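Local coordinates for uncharacterized NTF2-like protein (Cytophaga hutchinsonii ATCC 33406, PDB 3F40) that is of unknown function but adopts the NTF2-like fold of the SnoaL-like family, packing helices against a curved sheet that pairs with a second subunit, at residues Asp10-Phe15 with His64-Glu69; Ile16-Leu19 with Pro25-Lys28; Ile76-Met81 with Thr85-Gly90. One frame throughout, in Å; residues are numbered along the deposited sequence.

Contact 1 of 3, residues Asp10-Phe15 with His64-Glu69; sequences DLVLEF and HKMFEE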
loop_
_atom_site.group_PDB
_atom_site.type_symbol
_atom_site.label_atom_id
_atom_site.label_comp_id
_atom_site.label_asym_id
_atom_site.label_seq_id
_atom_site.Cartn_x
_atom_site.Cartn_y
_atom_site.Cartn_z
ATOM N N ASP A 10 9.528 -1.880 15.587
ATOM C CA ASP A 10 9.428 -0.908 16.692
ATOM C C ASP A 10 9.725 0.491 16.207
ATOM O O ASP A 10 9.046 1.452 16.549
ATOM C CB ASP A 10 10.393 -1.265 17.812
ATOM C CG ASP A 10 10.054 -2.548 18.543
ATOM O OD1 ASP A 10 8.894 -2.777 18.866
ATOM O OD2 ASP A 10 10.974 -3.318 18.889
ATOM N N LEU A 11 10.754 0.677 15.376
ATOM C CA LEU A 11 11.059 2.040 14.853
ATOM C C LEU A 11 9.923 2.665 14.112
ATOM O O LEU A 11 9.611 3.865 14.247
ATOM C CB LEU A 11 12.202 2.034 13.852
ATOM C CG LEU A 11 13.585 1.755 14.394
ATOM C CD1 LEU A 11 14.608 1.609 13.251
ATOM C CD2 LEU A 11 14.044 2.843 15.367
ATOM N N VAL A 12 9.299 1.870 13.266
ATOM C CA VAL A 12 8.213 2.458 12.500
ATOM C C VAL A 12 7.047 2.818 13.404
ATOM O O VAL A 12 6.467 3.906 13.299
ATOM C CB VAL A 12 7.777 1.565 11.315
ATOM C CG1 VAL A 12 6.548 2.125 10.632
ATOM C CG2 VAL A 12 8.961 1.399 10.320
ATOM N N LEU A 13 6.710 1.921 14.315
ATOM C CA LEU A 13 5.590 2.211 15.216
ATOM C C LEU A 13 5.897 3.381 16.142
ATOM O O LEU A 13 4.986 4.134 16.504
ATOM C CB LEU A 13 5.184 0.959 15.975
ATOM C CG LEU A 13 4.553 -0.075 15.060
ATOM C CD1 LEU A 13 4.077 -1.297 15.878
ATOM C CD2 LEU A 13 3.389 0.478 14.215
ATOM N N GLU A 14 7.144 3.494 16.554
ATOM C CA GLU A 14 7.550 4.640 17.376
ATOM C C GLU A 14 7.420 5.930 16.594
ATOM O O GLU A 14 7.015 6.952 17.134
ATOM C CB GLU A 14 8.973 4.503 17.850
ATOM C CG GLU A 14 9.155 3.425 18.857
ATOM C CD GLU A 14 10.571 3.235 19.253
ATOM O OE1 GLU A 14 11.474 3.950 18.652
ATOM O OE2 GLU A 14 10.738 2.334 20.124
ATOM N N PHE A 15 7.777 5.901 15.323
ATOM C CA PHE A 15 7.636 7.105 14.466
ATOM C C PHE A 15 6.184 7.519 14.372
ATOM O O PHE A 15 5.847 8.696 14.541
ATOM C CB PHE A 15 8.238 6.818 13.067
ATOM C CG PHE A 15 8.120 7.962 12.100
ATOM C CD1 PHE A 15 8.889 9.107 12.278
ATOM C CD2 PHE A 15 7.292 7.900 10.998
ATOM C CE1 PHE A 15 8.782 10.167 11.407
ATOM C CE2 PHE A 15 7.210 8.959 10.128
ATOM C CZ PHE A 15 7.961 10.086 10.335
ATOM N N HIS A 64 -4.140 -0.034 10.773
ATOM C CA HIS A 64 -5.007 -1.217 10.683
ATOM C C HIS A 64 -4.235 -2.493 10.438
ATOM O O HIS A 64 -4.610 -3.552 10.928
ATOM C CB HIS A 64 -6.051 -1.022 9.602
ATOM C CG HIS A 64 -7.042 0.025 9.967
ATOM N ND1 HIS A 64 -7.236 1.173 9.238
ATOM C CD2 HIS A 64 -7.867 0.107 11.034
ATOM C CE1 HIS A 64 -8.163 1.907 9.829
ATOM N NE2 HIS A 64 -8.554 1.286 10.925
ATOM N N LYS A 65 -3.163 -2.417 9.667
ATOM C CA LYS A 65 -2.337 -3.592 9.336
ATOM C C LYS A 65 -0.915 -3.166 9.170
ATOM O O LYS A 65 -0.638 -2.048 8.736
ATOM C CB LYS A 65 -2.812 -4.264 8.050
ATOM C CG LYS A 65 -4.223 -4.767 8.111
ATOM C CD LYS A 65 -4.680 -5.283 6.769
ATOM C CE LYS A 65 -6.181 -5.639 6.756
ATOM N NZ LYS A 65 -6.548 -6.847 7.531
HETATM N N MSE A 66 -0.017 -4.060 9.544
HETATM C CA MSE A 66 1.405 -3.836 9.400
HETATM C C MSE A 66 2.033 -5.072 8.810
HETATM O O MSE A 66 1.765 -6.207 9.257
HETATM C CB MSE A 66 2.004 -3.535 10.758
HETATM C CG MSE A 66 3.496 -3.358 10.749
HETATM SE SE MSE A 66 4.065 -2.728 12.434
HETATM C CE MSE A 66 5.642 -1.987 11.860
ATOM N N PHE A 67 2.887 -4.837 7.832
ATOM C CA PHE A 67 3.650 -5.862 7.171
ATOM C C PHE A 67 5.126 -5.538 7.221
ATOM O O PHE A 67 5.514 -4.383 7.220
ATOM C CB PHE A 67 3.303 -5.979 5.669
ATOM C CG PHE A 67 1.865 -6.199 5.387
ATOM C CD1 PHE A 67 0.984 -5.155 5.277
ATOM C CD2 PHE A 67 1.402 -7.486 5.126
ATOM C CE1 PHE A 67 -0.342 -5.378 4.971
ATOM C CE2 PHE A 67 0.069 -7.712 4.821
ATOM C CZ PHE A 67 -0.801 -6.649 4.765
ATOM N N GLU A 68 5.964 -6.573 7.255
ATOM C CA GLU A 68 7.424 -6.395 7.124
ATOM C C GLU A 68 8.003 -7.460 6.209
ATOM O O GLU A 68 7.602 -8.623 6.232
ATOM C CB GLU A 68 8.211 -6.462 8.455
ATOM C CG GLU A 68 9.704 -6.013 8.277
ATOM C CD GLU A 68 10.464 -5.822 9.594
ATOM O OE1 GLU A 68 10.401 -6.699 10.461
ATOM O OE2 GLU A 68 11.127 -4.773 9.758
ATOM N N GLU A 69 8.964 -7.026 5.407
ATOM C CA GLU A 69 9.715 -7.925 4.519
ATOM C C GLU A 69 11.081 -7.282 4.351
ATOM O O GLU A 69 11.213 -6.240 3.751
ATOM C CB GLU A 69 8.992 -8.095 3.189
ATOM C CG GLU A 69 9.579 -9.136 2.260
ATOM C CD GLU A 69 9.500 -10.501 2.885
ATOM O OE1 GLU A 69 8.380 -10.949 3.220
ATOM O OE2 GLU A 69 10.562 -11.121 3.042
#

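Contact 2 of 3, residues Ile16-Leu19 with Pro25-Lys28; sequences IHAL and PAAK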
loop_
_atom_site.group_PDB
_atom_site.type_symbol
_atom_site.label_atom_id
_atom_site.label_comp_id
_atom_site.label_asym_id
_atom_site.label_seq_id
_atom_site.Cartn_x
_atom_site.Cartn_y
_atom_site.Cartn_z
ATOM N N ILE A 16 5.304 6.553 14.122
ATOM C CA ILE A 16 3.889 6.850 14.026
ATOM C C ILE A 16 3.370 7.362 15.373
ATOM O O ILE A 16 2.603 8.329 15.396
ATOM C CB ILE A 16 3.061 5.649 13.573
ATOM C CG1 ILE A 16 3.494 5.220 12.181
ATOM C CG2 ILE A 16 1.580 5.957 13.614
ATOM C CD1 ILE A 16 3.317 6.274 11.091
ATOM N N HIS A 17 3.810 6.755 16.480
ATOM C CA HIS A 17 3.370 7.223 17.813
ATOM C C HIS A 17 3.824 8.648 18.086
ATOM O O HIS A 17 3.070 9.445 18.657
ATOM C CB HIS A 17 3.892 6.303 18.903
ATOM C CG HIS A 17 3.433 6.696 20.256
ATOM N ND1 HIS A 17 2.114 6.613 20.628
ATOM C CD2 HIS A 17 4.108 7.197 21.311
ATOM C CE1 HIS A 17 2.001 7.035 21.880
ATOM N NE2 HIS A 17 3.185 7.415 22.306
ATOM N N ALA A 18 5.054 8.939 17.699
ATOM C CA ALA A 18 5.570 10.290 17.849
ATOM C C ALA A 18 4.709 11.282 17.056
ATOM O O ALA A 18 4.322 12.342 17.556
ATOM C CB ALA A 18 7.046 10.365 17.465
ATOM N N LEU A 19 4.366 10.978 15.825
ATOM C CA LEU A 19 3.518 11.898 15.060
ATOM C C LEU A 19 2.140 12.041 15.714
ATOM O O LEU A 19 1.590 13.139 15.841
ATOM C CB LEU A 19 3.377 11.414 13.615
ATOM C CG LEU A 19 4.638 11.414 12.768
ATOM C CD1 LEU A 19 4.381 10.767 11.416
ATOM C CD2 LEU A 19 5.181 12.830 12.587
ATOM N N PRO A 25 10.047 16.371 17.586
ATOM C CA PRO A 25 11.454 16.050 17.730
ATOM C C PRO A 25 11.748 14.535 17.869
ATOM O O PRO A 25 12.741 14.047 17.303
ATOM C CB PRO A 25 11.856 16.827 19.012
ATOM C CG PRO A 25 10.968 17.972 19.009
ATOM C CD PRO A 25 9.628 17.409 18.544
ATOM N N ALA A 26 10.850 13.823 18.538
ATOM C CA ALA A 26 11.004 12.352 18.675
ATOM C C ALA A 26 10.861 11.702 17.300
ATOM O O ALA A 26 11.587 10.760 16.954
ATOM C CB ALA A 26 9.998 11.750 19.632
ATOM N N ALA A 27 9.886 12.170 16.543
ATOM C CA ALA A 27 9.625 11.578 15.219
ATOM C C ALA A 27 10.885 11.769 14.346
ATOM O O ALA A 27 11.350 10.853 13.621
ATOM C CB ALA A 27 8.348 12.173 14.604
ATOM N N LYS A 28 11.455 12.977 14.370
ATOM C CA LYS A 28 12.605 13.258 13.484
ATOM C C LYS A 28 13.773 12.348 13.793
ATOM O O LYS A 28 14.566 12.004 12.916
ATOM C CB LYS A 28 13.074 14.726 13.531
ATOM C CG LYS A 28 14.205 15.036 12.537
ATOM C CD LYS A 28 14.608 16.515 12.561
ATOM C CE LYS A 28 15.630 16.836 11.480
ATOM N NZ LYS A 28 16.985 16.333 11.803
#

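Contact 3 of 3, residues Ile76-Met81 with Thr85-Gly90; sequences IYDINM and TIAASG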
loop_
_atom_site.group_PDB
_atom_site.type_symbol
_atom_site.label_atom_id
_atom_site.label_comp_id
_atom_site.label_asym_id
_atom_site.label_seq_id
_atom_site.Cartn_x
_atom_site.Cartn_y
_atom_site.Cartn_z
ATOM N N ILE A 76 -0.954 -0.191 6.492
ATOM C CA ILE A 76 -2.272 0.130 6.014
ATOM C C ILE A 76 -2.896 0.959 7.123
ATOM O O ILE A 76 -3.082 0.496 8.242
ATOM C CB ILE A 76 -3.110 -1.135 5.770
ATOM C CG1 ILE A 76 -2.435 -2.057 4.754
ATOM C CG2 ILE A 76 -4.522 -0.802 5.316
ATOM C CD1 ILE A 76 -2.203 -1.448 3.384
ATOM N N TYR A 77 -3.167 2.218 6.812
ATOM C CA TYR A 77 -3.628 3.138 7.818
ATOM C C TYR A 77 -4.564 4.202 7.274
ATOM O O TYR A 77 -4.545 4.551 6.101
ATOM C CB TYR A 77 -2.449 3.770 8.571
ATOM C CG TYR A 77 -1.268 4.405 7.804
ATOM C CD1 TYR A 77 -1.319 4.734 6.465
ATOM C CD2 TYR A 77 -0.114 4.708 8.490
ATOM C CE1 TYR A 77 -0.212 5.299 5.819
ATOM C CE2 TYR A 77 0.987 5.278 7.891
ATOM C CZ TYR A 77 0.941 5.574 6.546
ATOM O OH TYR A 77 2.049 6.155 5.931
ATOM N N ASP A 78 -5.395 4.718 8.182
ATOM C CA ASP A 78 -6.241 5.866 7.882
ATOM C C ASP A 78 -5.458 7.088 8.341
ATOM O O ASP A 78 -4.923 7.116 9.473
ATOM C CB ASP A 78 -7.585 5.781 8.583
ATOM C CG ASP A 78 -8.485 4.724 8.006
ATOM O OD1 ASP A 78 -8.286 4.266 6.868
ATOM O OD2 ASP A 78 -9.447 4.370 8.707
ATOM N N ILE A 79 -5.394 8.105 7.486
ATOM C CA ILE A 79 -4.710 9.341 7.821
ATOM C C ILE A 79 -5.733 10.471 7.877
ATOM O O ILE A 79 -6.494 10.697 6.939
ATOM C CB ILE A 79 -3.593 9.727 6.812
ATOM C CG1 ILE A 79 -2.722 8.526 6.401
ATOM C CG2 ILE A 79 -2.742 10.822 7.429
ATOM C CD1 ILE A 79 -1.715 8.859 5.319
ATOM N N ASN A 80 -5.792 11.114 9.025
ATOM C CA ASN A 80 -6.620 12.306 9.199
ATOM C C ASN A 80 -5.784 13.504 8.778
ATOM O O ASN A 80 -4.820 13.877 9.432
ATOM C CB ASN A 80 -7.119 12.418 10.638
ATOM C CG ASN A 80 -8.097 13.544 10.804
ATOM O OD1 ASN A 80 -7.922 14.595 10.222
ATOM N ND2 ASN A 80 -9.138 13.326 11.591
HETATM N N MSE A 81 -6.129 14.029 7.609
HETATM C CA MSE A 81 -5.432 15.146 7.025
HETATM C C MSE A 81 -6.395 16.323 7.032
HETATM O O MSE A 81 -7.293 16.433 6.186
HETATM C CB MSE A 81 -4.983 14.782 5.613
HETATM C CG MSE A 81 -4.069 13.535 5.578
HETATM SE SE MSE A 81 -3.609 12.928 3.782
HETATM C CE MSE A 81 -2.641 14.455 3.206
ATOM N N THR A 85 -10.461 12.168 6.385
ATOM C CA THR A 85 -9.871 10.832 6.640
ATOM C C THR A 85 -9.696 10.121 5.308
ATOM O O THR A 85 -10.643 9.961 4.528
ATOM C CB THR A 85 -10.708 10.015 7.629
ATOM O OG1 THR A 85 -10.733 10.709 8.877
ATOM C CG2 THR A 85 -10.124 8.627 7.859
ATOM N N ILE A 86 -8.438 9.730 5.066
ATOM C CA ILE A 86 -8.036 9.090 3.834
ATOM C C ILE A 86 -7.406 7.757 4.136
ATOM O O ILE A 86 -6.526 7.676 4.984
ATOM C CB ILE A 86 -6.977 9.959 3.141
ATOM C CG1 ILE A 86 -7.556 11.349 2.851
ATOM C CG2 ILE A 86 -6.390 9.252 1.893
ATOM C CD1 ILE A 86 -8.330 11.448 1.590
ATOM N N ALA A 87 -7.868 6.715 3.441
ATOM C CA ALA A 87 -7.266 5.395 3.558
ATOM C C ALA A 87 -6.042 5.348 2.668
ATOM O O ALA A 87 -6.116 5.597 1.469
ATOM C CB ALA A 87 -8.243 4.274 3.172
ATOM N N ALA A 88 -4.927 4.949 3.264
ATOM C CA ALA A 88 -3.638 4.938 2.578
ATOM C C ALA A 88 -2.832 3.692 2.905
ATOM O O ALA A 88 -3.108 2.964 3.858
ATOM C CB ALA A 88 -2.802 6.176 3.004
ATOM N N SER A 89 -1.816 3.490 2.084
ATOM C CA SER A 89 -0.782 2.500 2.315
ATOM C C SER A 89 0.558 3.233 2.344
ATOM O O SER A 89 0.848 3.967 1.436
ATOM C CB SER A 89 -0.797 1.452 1.199
ATOM O OG SER A 89 0.229 0.506 1.392
ATOM N N GLY A 90 1.357 3.009 3.374
ATOM C CA GLY A 90 2.640 3.686 3.528
ATOM C C GLY A 90 3.758 2.670 3.530
ATOM O O GLY A 90 3.765 1.729 4.324
#

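Contact 1 of 3, residues Asp10-Phe15 with His64-Glu69
Met66, deposited as selenomethionine, reaches from strand 60-69 to the sheet-facing side of helix 8-20, where Leu13 and Val12 receive it. With CG anti to the backbone N (chi1 177°) and the chain extended beyond it, the side chain leaves the strand almost straight and spans a CA-CA separation of 9.4 Å from Leu13. Its CB and CG serve as a spacer on the way to the helix; the touching begins at SE. That atom sits against the fork of Leu13, 3.7 Å from Leu13 CD1 and also from Leu13 CD2, so both methyl branches share it. One bond further out, Met66 CE lies 3.9 Å from Leu13 CG and, more loosely, 4.2 Å from Val12 CB. Leu13 holds its CG beside the backbone N (chi1 -69°), which turns the fork toward the strand, and the two side chains meet tip to tip. Around this point Met66 also packs on Arg9 of the same helix and on Val73 and Leu75 of the adjoining strand, whereas Val12 touches Leu94. Lys65, next to Met66, forms a salt bridge with Asp72 of the second subunit. No hydrogen bond or charge pair crosses between 10-15 and 64-69, and only 130 Å² is buried: the join is small and apolar, consistent with van der Waals packing at the end of one long, flexible side chain.

Contact 2 of 3, residues Ile16-Leu19 with Pro25-Lys28
Ala26 begins the approach of helix 24-29 to helix 8-20, its CB lying 3.9 Å from Ala18 CB. The backbone of Ala26 is used elsewhere: its N is hydrogen-bonded to Asn23 OD1, and its O accepts from Arg30 NH1. Ala27 follows as the centre of the contact. Its CA comes to 5.0 Å from Ala18 CA, a close approach that the small alanine side chains permit. Methyl then meets methyl, Ala27 CB standing 3.6 Å from Ala18 CB, and Ala18 CB also reaches past the side chain to within 3.5 Å of Ala27 N, against the main chain itself. From the next position on helix 8-20 comes a second neighbour. Leu19 has CG beside the backbone N (chi1 -66°); CD1 continues the extended chain (chi2 174°), while the other branch, Leu19 CD2, turns to 3.8 Å from Ala27 CB. The Ala27 methyl therefore touches both Ala18 and one branch of Leu19. Lys28 leaves its backbone away from 16-19, and its side chain packs on Ser47 and Met51. The contact buries 133 Å² and has no hydrogen bond across it; between 16-19 and 25-28 it is apolar methyl packing. Met51 of helix 47-57 covers Ala27 and Leu19, while Tyr61 of strand 60-69 meets Leu19 and Ile16; Leu75 and Tyr77 of strand 72-81 also lie against Ile16.

Contact 3 of 3, residues Ile76-Met81 with Thr85-Gly90
Tyr77 and Ala88 bond in both directions: Tyr77 N gives to Ala88 O at 3.0 Å, and Ala88 N returns to Tyr77 O at 2.9 Å. Ile79 and Ile86 repeat the exchange, the Ile79 N to Ile86 O bond being 2.8 Å long and nearly straight (174° at hydrogen). Between these pairs, Asp78 faces Ala87 without mutual bonds; Asp78 CA instead offers a CA-H...O contact to Ile86 O at 3.4 Å. The outward Asp78 backbone bonds to Val62 of the next strand. Two polar side-chain ends find partners beyond the segments: Asn80 OD1 takes Gly83 N in the turn, and Ser89 OG bonds to Ser89 OG of the second subunit. With CG between the backbone N and the carbonyl carbon (chi1 50°), the Tyr77 ring lies obliquely over Ala88 to Gly90, bringing Tyr77 OH to 3.5 Å from Gly90 CA and into a hydrogen bond with Tyr92 OH. A beta carbon on Gly90 would stand 2.1 Å from that hydroxyl, a clash that glycine avoids. A leucine in place of Tyr77 would probably deprive Tyr92 OH of this mate and uncover Gly90. Segments 76-81 and 85-90, whose N-to-C directions differ by 148°, form a twisted antiparallel beta hairpin, part of the curved sheet of the NTF2-like fold.

Overall arrangement
From the N terminus, helix 8-20 enters both contact 1, through its first half, and contact 2, through its second. Contact 2 closes first, between two consecutive helices joined by a short turn, with five residues separating its segments; it lies within the larger span of 48 residues that contact 1 closes when strand 60-69 packs against the helix. Phe15 CD1 lies 3.3 Å from Ala27 O, linking the two. Contact 3 follows in series, closing the hairpin of strands 72-81 and 84-95. Strand 60-69 of contact 1 is its neighbour in the sheet, where His64 and Lys65 both pair with Ile76 in a classic beta bulge. Ile16 meeting Tyr77 joins helix 8-20 to this hairpin, and contacts 1 and 3 both touch the second subunit.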